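PDB 3O66: glycine betaine/carnitine/choline ABC transporter from Staphylococcus aureus subsp. aureus Mu50, which probably binds glycine betaine, carnitine, choline or a related compound as the extracytoplasmic substrate-binding component of an ABC importer. Local coordinates for residues I13-T18 and L44-G49; M27-I32 and E266-A271. One frame throughout, in Å; residues are numbered along the deposited sequence.

In the fold
Both interactions involve the same beta-alpha-beta unit, strand 12-16, helix 19-35 and strand 43-48, in one of the two lobes of a periplasmic-binding-protein fold. Interaction 1 pairs its two strands, at one margin of a mixed five-stranded sheet; interaction 2, its centre about 13 Å from that of interaction 1, sets the connecting helix against helix 267-277 near the C-terminus. Along the chain the order is 13-18, 27-32, 44-49, 266-271, so the contacts interlock. They also touch: CD1 of I13 lies 3.7 Å from N of R29, and L44 meets R29 as well. Sheet, helix and C-terminal helix thus form successive layers, bringing the last helix onto the lobe that begins the chain.

Interaction 1 (I13-T18 and L44-G49); sequences ITALST and LVNNLG
Three good backbone hydrogen bonds join strands 13-16 and 44-48, which run parallel. V45 N donates to I13 O and A15 N to V45 O, both 2.8 Å long, each donor standing above the plane of the carbonyl it meets. Beyond them the register slips by one residue at a beta bulge: A15 O passes over N47 N and takes L48 N instead in a nearly straight bond (2.9 Å), in the carbonyl plane and on a lone pair. N47, with phi and psi of 58° and 36°, makes the extra step, and its N donates to N46 OD1. That same oxygen rests 3.4 Å from A15 CB and accepts a bond from Q22 of helix 19-35. Past the bulge only a weak bond, S17 N to L48 O, continues the ladder; a water bonded to S17 OG donates to L48 O at 2.7 Å. On one face L48 crosses T14 at about a right angle, CD1 lying 3.7 Å from T14 CB. The hydroxyl of T14, in the crowded position between backbone N and carbonyl carbon (chi1 67°), bonds Q54 and S66, under helix 51-60. On the other face I13 and L44 lie beneath helix 19-35, which T18 caps at its N-terminus. Two adjacent parallel strands joined in sequence through helix 19-35 form a beta-alpha-beta unit, as in the lobes of periplasmic-binding-protein folds.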
ATOM      1  N   ILE A  13      -1.149  17.088  -5.741  1.00 25.23           N
ATOM      2  CA  ILE A  13      -0.878  15.723  -5.340  1.00 24.21           C
ATOM      3  C   ILE A  13      -2.164  14.898  -5.453  1.00 24.21           C
ATOM      4  O   ILE A  13      -3.181  15.175  -4.760  1.00 25.30           O
ATOM      5  CB  ILE A  13      -0.390  15.659  -3.860  1.00 24.12           C
ATOM      6  CG1 ILE A  13       0.794  16.618  -3.638  1.00 23.64           C
ATOM      7  CG2 ILE A  13      -0.107  14.198  -3.448  1.00 22.73           C
ATOM      8  CD1 ILE A  13       1.222  16.817  -2.165  1.00 23.93           C
ATOM      9  N   THR A  14      -2.121  13.852  -6.266  1.00 22.65           N
ATOM     10  CA  THR A  14      -3.299  13.021  -6.393  1.00 23.11           C
ATOM     11  C   THR A  14      -3.451  12.132  -5.160  1.00 23.36           C
ATOM     12  O   THR A  14      -2.439  11.604  -4.611  1.00 23.09           O
ATOM     13  CB  THR A  14      -3.245  12.096  -7.602  1.00 22.50           C
ATOM     14  OG1 THR A  14      -2.209  11.125  -7.384  1.00 22.87           O
ATOM     15  CG2 THR A  14      -2.994  12.862  -8.861  1.00 23.65           C
ATOM     16  N   ALA A  15      -4.699  11.976  -4.727  1.00 24.38           N
ATOM     17  CA  ALA A  15      -5.001  11.074  -3.627  1.00 24.30           C
ATOM     18  C   ALA A  15      -6.237  10.258  -3.931  1.00 25.75           C
ATOM     19  O   ALA A  15      -7.207  10.776  -4.548  1.00 26.76           O
ATOM     20  CB  ALA A  15      -5.179  11.848  -2.359  1.00 24.88           C
ATOM     21  N   LEU A  16      -6.205   8.988  -3.509  1.00 24.86           N
ATOM     22  CA  LEU A  16      -7.334   8.080  -3.621  1.00 25.89           C
ATOM     23  C   LEU A  16      -8.283   8.426  -2.474  1.00 26.70           C
ATOM     24  O   LEU A  16      -7.922   9.202  -1.584  1.00 25.51           O
ATOM     25  CB  LEU A  16      -6.873   6.596  -3.492  1.00 25.34           C
ATOM     26  CG  LEU A  16      -5.836   6.083  -4.503  1.00 25.27           C
ATOM     27  CD1 LEU A  16      -5.376   4.681  -4.118  1.00 26.57           C
ATOM     28  CD2 LEU A  16      -6.386   6.114  -5.952  1.00 25.40           C
ATOM     29  N   SER A  17      -9.481   7.851  -2.477  1.00 28.31           N
ATOM     30  CA  SER A  17     -10.391   7.986  -1.324  1.00 30.12           C
ATOM     31  C   SER A  17     -10.009   7.175  -0.073  1.00 30.44           C
ATOM     32  O   SER A  17     -10.709   7.249   0.957  1.00 32.86           O
ATOM     33  CB  SER A  17     -11.868   7.725  -1.731  1.00 32.32           C
ATOM     34  OG  SER A  17     -11.970   6.526  -2.490  1.00 35.38           O
ATOM     35  N   THR A  18      -8.893   6.460  -0.120  1.00 28.98           N
ATOM     36  CA  THR A  18      -8.465   5.596   0.990  1.00 28.06           C
ATOM     37  C   THR A  18      -7.744   6.459   2.015  1.00 27.32           C
ATOM     38  O   THR A  18      -7.124   7.461   1.645  1.00 26.24           O
ATOM     39  CB  THR A  18      -7.493   4.505   0.520  1.00 27.76           C
ATOM     40  OG1 THR A  18      -6.277   5.109   0.025  1.00 26.54           O
ATOM     41  CG2 THR A  18      -8.127   3.646  -0.580  1.00 28.02           C
ATOM     42  N   LEU A  44      -4.323  19.018  -2.885  1.00 27.32           N
ATOM     43  CA  LEU A  44      -4.596  17.653  -3.260  1.00 27.70           C
ATOM     44  C   LEU A  44      -5.660  17.597  -4.338  1.00 28.29           C
ATOM     45  O   LEU A  44      -6.572  18.424  -4.358  1.00 28.59           O
ATOM     46  CB  LEU A  44      -5.059  16.821  -2.056  1.00 27.14           C
ATOM     47  CG  LEU A  44      -4.050  16.127  -1.141  1.00 28.35           C
ATOM     48  CD1 LEU A  44      -2.908  17.035  -0.656  1.00 28.37           C
ATOM     49  CD2 LEU A  44      -4.798  15.493   0.040  1.00 29.24           C
ATOM     50  N   VAL A  45      -5.500  16.631  -5.235  1.00 28.54           N
ATOM     51  CA  VAL A  45      -6.563  16.223  -6.157  1.00 30.11           C
ATOM     52  C   VAL A  45      -7.081  14.930  -5.545  1.00 30.54           C
ATOM     53  O   VAL A  45      -6.551  13.837  -5.780  1.00 30.29           O
ATOM     54  CB  VAL A  45      -6.048  16.042  -7.595  1.00 29.71           C
ATOM     55  CG1 VAL A  45      -7.173  15.574  -8.517  1.00 30.65           C
ATOM     56  CG2 VAL A  45      -5.457  17.376  -8.129  1.00 30.44           C
ATOM     57  N   ASN A  46      -8.106  15.092  -4.722  1.00 32.32           N
ATOM     58  CA  ASN A  46      -8.501  14.095  -3.742  1.00 33.65           C
ATOM     59  C   ASN A  46      -9.643  13.225  -4.248  1.00 34.55           C
ATOM     60  O   ASN A  46     -10.256  13.528  -5.278  1.00 34.42           O
ATOM     61  CB  ASN A  46      -8.908  14.805  -2.436  1.00 35.05           C
ATOM     62  CG  ASN A  46      -8.488  14.031  -1.192  1.00 36.67           C
ATOM     63  OD1 ASN A  46      -8.256  12.808  -1.248  1.00 37.86           O
ATOM     64  ND2 ASN A  46      -8.434  14.728  -0.049  1.00 36.12           N
ATOM     65  N   ASN A  47      -9.886  12.133  -3.517  1.00 34.49           N
ATOM     66  CA  ASN A  47     -10.979  11.182  -3.758  1.00 35.18           C
ATOM     67  C   ASN A  47     -11.010  10.516  -5.125  1.00 34.51           C
ATOM     68  O   ASN A  47     -12.090  10.267  -5.679  1.00 35.83           O
ATOM     69  CB  ASN A  47     -12.333  11.830  -3.451  1.00 37.51           C
ATOM     70  CG  ASN A  47     -12.424  12.324  -2.022  1.00 40.36           C
ATOM     71  OD1 ASN A  47     -12.752  13.483  -1.785  1.00 44.18           O
ATOM     72  ND2 ASN A  47     -12.118  11.450  -1.059  1.00 42.19           N
ATOM     73  N   LEU A  48      -9.839  10.221  -5.679  1.00 32.02           N
ATOM     74  CA  LEU A  48      -9.787   9.593  -6.998  1.00 30.93           C
ATOM     75  C   LEU A  48     -10.069   8.105  -6.856  1.00 31.19           C
ATOM     76  O   LEU A  48      -9.741   7.505  -5.813  1.00 29.81           O
ATOM     77  CB  LEU A  48      -8.435   9.827  -7.667  1.00 30.08           C
ATOM     78  CG  LEU A  48      -8.003  11.292  -7.844  1.00 29.41           C
ATOM     79  CD1 LEU A  48      -6.745  11.383  -8.687  1.00 27.91           C
ATOM     80  CD2 LEU A  48      -9.155  12.089  -8.484  1.00 31.24           C
ATOM     81  N   GLY A  49     -10.665   7.516  -7.899  1.00 31.27           N
ATOM     82  CA  GLY A  49     -11.235   6.166  -7.804  1.00 31.54           C
ATOM     83  C   GLY A  49     -10.244   5.014  -7.900  1.00 30.95           C
ATOM     84  O   GLY A  49     -10.518   3.929  -7.405  1.00 30.40           O
TER
HETATM   85  O   HOH W   1     -10.286   5.292  -4.302  1.00 42.50           O

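Interaction 2 (M27-I32 and E266-A271); sequences MLRLLI and EPAVVA
Helices 27-32 and 267-271 cross at -54° with their axes 9.5 Å apart, a helix-helix packing in which the C-terminal helix of this binding-protein fold lies against the first helix of the chain. Two alanines keep the second surface low. A271 points its CB toward the first helix, where the methyl presses on the backbone of selenomethionine M27, 3.5 Å from its N, and meets CB of M27 at 3.8 Å. M27 begins extended, CG anti to the backbone N (chi1 -168°) and SE anti to CA, then bends at chi3, which turns CE out of the line of the chain. Farther along helix 267-277, F274 and L275 also touch this side chain. L30, one turn on, has CG anti to the carbonyl carbon and beside the backbone N; CD1 reaches the backbone O of A268 at 3.8 Å and also touches the A271 methyl. L30 further packs on E272 and L275. R29 sets out extended, CG anti to the backbone N, and bends at chi3 (68°). CG of L30 lies 3.8 Å above one face of the R29 guanidinium, offset toward its rim. Within its own helix, NE of R29 bonds to H26 ND1 and NH1 forms a salt bridge with E33, so a neighbour on either side along the helix helps fix the group. No hydrogen bond crosses between the two segments. At the edge of the guanidinium, near its plane, the CB methyl of A268 sits 3.9 Å from NH2 of R29.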
HETATM    1  N   MSE A  27       0.935  14.152   4.062  1.00 21.31           N
HETATM    2  CA  MSE A  27       2.266  14.158   4.642  1.00 22.23           C
HETATM    3  C   MSE A  27       3.230  14.836   3.674  1.00 22.49           C
HETATM    4  O   MSE A  27       4.007  15.703   4.091  1.00 22.20           O
HETATM    5  CB  MSE A  27       2.693  12.729   4.997  1.00 21.55           C
HETATM    6  CG  MSE A  27       3.908  12.601   5.840  1.00 23.17           C
HETATM    7 SE   MSE A  27       4.318  10.678   6.029  0.75 25.24          SE
HETATM    8  CE  MSE A  27       2.832  10.055   7.151  1.00 23.36           C
ATOM      9  N   LEU A  28       3.109  14.517   2.377  1.00 21.95           N
ATOM     10  CA  LEU A  28       3.921  15.195   1.351  1.00 23.35           C
ATOM     11  C   LEU A  28       3.586  16.673   1.303  1.00 23.82           C
ATOM     12  O   LEU A  28       4.483  17.509   1.199  1.00 23.86           O
ATOM     13  CB  LEU A  28       3.716  14.575  -0.040  1.00 23.59           C
ATOM     14  CG  LEU A  28       4.346  13.193  -0.244  1.00 26.06           C
ATOM     15  CD1 LEU A  28       3.863  12.609  -1.569  1.00 25.61           C
ATOM     16  CD2 LEU A  28       5.872  13.260  -0.213  1.00 29.27           C
ATOM     17  N   ARG A  29       2.299  17.006   1.418  1.00 24.08           N
ATOM     18  CA  ARG A  29       1.886  18.419   1.328  1.00 24.20           C
ATOM     19  C   ARG A  29       2.534  19.217   2.466  1.00 23.85           C
ATOM     20  O   ARG A  29       3.097  20.319   2.251  1.00 24.09           O
ATOM     21  CB  ARG A  29       0.347  18.557   1.375  1.00 24.57           C
ATOM     22  CG  ARG A  29      -0.131  20.002   1.525  1.00 25.51           C
ATOM     23  CD  ARG A  29      -1.659  20.057   1.669  1.00 28.91           C
ATOM     24  NE  ARG A  29      -2.137  19.471   2.936  1.00 28.28           N
ATOM     25  CZ  ARG A  29      -2.213  20.122   4.092  1.00 28.32           C
ATOM     26  NH1 ARG A  29      -1.850  21.399   4.174  1.00 27.89           N
ATOM     27  NH2 ARG A  29      -2.672  19.498   5.173  1.00 27.89           N
ATOM     28  N   LEU A  30       2.433  18.672   3.678  1.00 22.47           N
ATOM     29  CA  LEU A  30       2.963  19.342   4.853  1.00 22.71           C
ATOM     30  C   LEU A  30       4.477  19.390   4.854  1.00 23.49           C
ATOM     31  O   LEU A  30       5.073  20.369   5.302  1.00 23.42           O
ATOM     32  CB  LEU A  30       2.404  18.734   6.156  1.00 21.95           C
ATOM     33  CG  LEU A  30       0.904  18.926   6.423  1.00 22.52           C
ATOM     34  CD1 LEU A  30       0.403  17.872   7.425  1.00 24.56           C
ATOM     35  CD2 LEU A  30       0.534  20.372   6.913  1.00 24.18           C
ATOM     36  N   LEU A  31       5.104  18.333   4.340  1.00 23.20           N
ATOM     37  CA  LEU A  31       6.549  18.270   4.345  1.00 23.68           C
ATOM     38  C   LEU A  31       7.098  19.267   3.328  1.00 24.21           C
ATOM     39  O   LEU A  31       8.087  19.937   3.604  1.00 26.07           O
ATOM     40  CB  LEU A  31       7.013  16.845   4.029  1.00 23.03           C
ATOM     41  CG  LEU A  31       8.500  16.566   4.122  1.00 24.32           C
ATOM     42  CD1 LEU A  31       9.085  16.929   5.483  1.00 25.82           C
ATOM     43  CD2 LEU A  31       8.733  15.081   3.787  1.00 26.34           C
ATOM     44  N   ILE A  32       6.446  19.385   2.170  1.00 23.81           N
ATOM     45  CA  ILE A  32       6.844  20.386   1.164  1.00 24.05           C
ATOM     46  C   ILE A  32       6.658  21.797   1.716  1.00 25.35           C
ATOM     47  O   ILE A  32       7.556  22.643   1.595  1.00 26.11           O
ATOM     48  CB  ILE A  32       6.100  20.186  -0.163  1.00 23.97           C
ATOM     49  CG1 ILE A  32       6.588  18.869  -0.815  1.00 23.07           C
ATOM     50  CG2 ILE A  32       6.271  21.403  -1.086  1.00 24.59           C
ATOM     51  CD1 ILE A  32       5.620  18.320  -1.857  1.00 24.42           C
ATOM     52  N   GLU A 266      -8.744  12.941  11.280  1.00 29.92           N
ATOM     53  CA  GLU A 266      -8.430  13.409   9.925  1.00 29.42           C
ATOM     54  C   GLU A 266      -7.049  12.925   9.414  1.00 26.99           C
ATOM     55  O   GLU A 266      -6.049  13.035  10.122  1.00 26.21           O
ATOM     56  CB  GLU A 266      -8.480  14.937   9.884  1.00 30.70           C
ATOM     57  CG  GLU A 266      -9.902  15.512   9.951  1.00 35.09           C
ATOM     58  CD  GLU A 266     -10.742  15.156   8.728  1.00 39.04           C
ATOM     59  OE1 GLU A 266     -10.188  14.892   7.625  1.00 37.04           O
ATOM     60  OE2 GLU A 266     -11.973  15.157   8.880  1.00 42.77           O
ATOM     61  N   PRO A 267      -6.988  12.403   8.179  1.00 25.56           N
ATOM     62  CA  PRO A 267      -5.684  12.052   7.589  1.00 23.95           C
ATOM     63  C   PRO A 267      -4.643  13.196   7.663  1.00 23.66           C
ATOM     64  O   PRO A 267      -3.459  12.911   7.903  1.00 22.96           O
ATOM     65  CB  PRO A 267      -6.033  11.730   6.151  1.00 24.12           C
ATOM     66  CG  PRO A 267      -7.470  11.133   6.256  1.00 23.99           C
ATOM     67  CD  PRO A 267      -8.123  11.974   7.329  1.00 26.04           C
ATOM     68  N   ALA A 268      -5.076  14.458   7.496  1.00 22.93           N
ATOM     69  CA  ALA A 268      -4.146  15.584   7.619  1.00 22.93           C
ATOM     70  C   ALA A 268      -3.573  15.726   9.042  1.00 23.22           C
ATOM     71  O   ALA A 268      -2.400  16.090   9.214  1.00 22.21           O
ATOM     72  CB  ALA A 268      -4.782  16.875   7.160  1.00 23.73           C
ATOM     73  N   VAL A 269      -4.390  15.422  10.055  1.00 23.40           N
ATOM     74  CA  VAL A 269      -3.934  15.451  11.435  1.00 24.07           C
ATOM     75  C   VAL A 269      -2.987  14.290  11.708  1.00 23.66           C
ATOM     76  O   VAL A 269      -1.955  14.460  12.366  1.00 23.91           O
ATOM     77  CB  VAL A 269      -5.137  15.456  12.431  1.00 25.65           C
ATOM     78  CG1 VAL A 269      -4.659  15.319  13.882  1.00 27.59           C
ATOM     79  CG2 VAL A 269      -5.934  16.716  12.270  1.00 27.84           C
ATOM     80  N   VAL A 270      -3.328  13.099  11.212  1.00 23.31           N
ATOM     81  CA  VAL A 270      -2.449  11.940  11.392  1.00 23.47           C
ATOM     82  C   VAL A 270      -1.076  12.210  10.729  1.00 23.66           C
ATOM     83  O   VAL A 270      -0.005  11.914  11.317  1.00 23.90           O
ATOM     84  CB  VAL A 270      -3.090  10.671  10.769  1.00 23.03           C
ATOM     85  CG1 VAL A 270      -2.108   9.447  10.805  1.00 23.22           C
ATOM     86  CG2 VAL A 270      -4.464  10.357  11.435  1.00 24.85           C
ATOM     87  N   ALA A 271      -1.115  12.767   9.515  1.00 22.74           N
ATOM     88  CA  ALA A 271       0.122  13.083   8.780  1.00 22.10           C
ATOM     89  C   ALA A 271       0.998  14.063   9.580  1.00 22.84           C
ATOM     90  O   ALA A 271       2.197  13.858   9.722  1.00 22.20           O
ATOM     91  CB  ALA A 271      -0.190  13.653   7.341  1.00 20.39           C
TER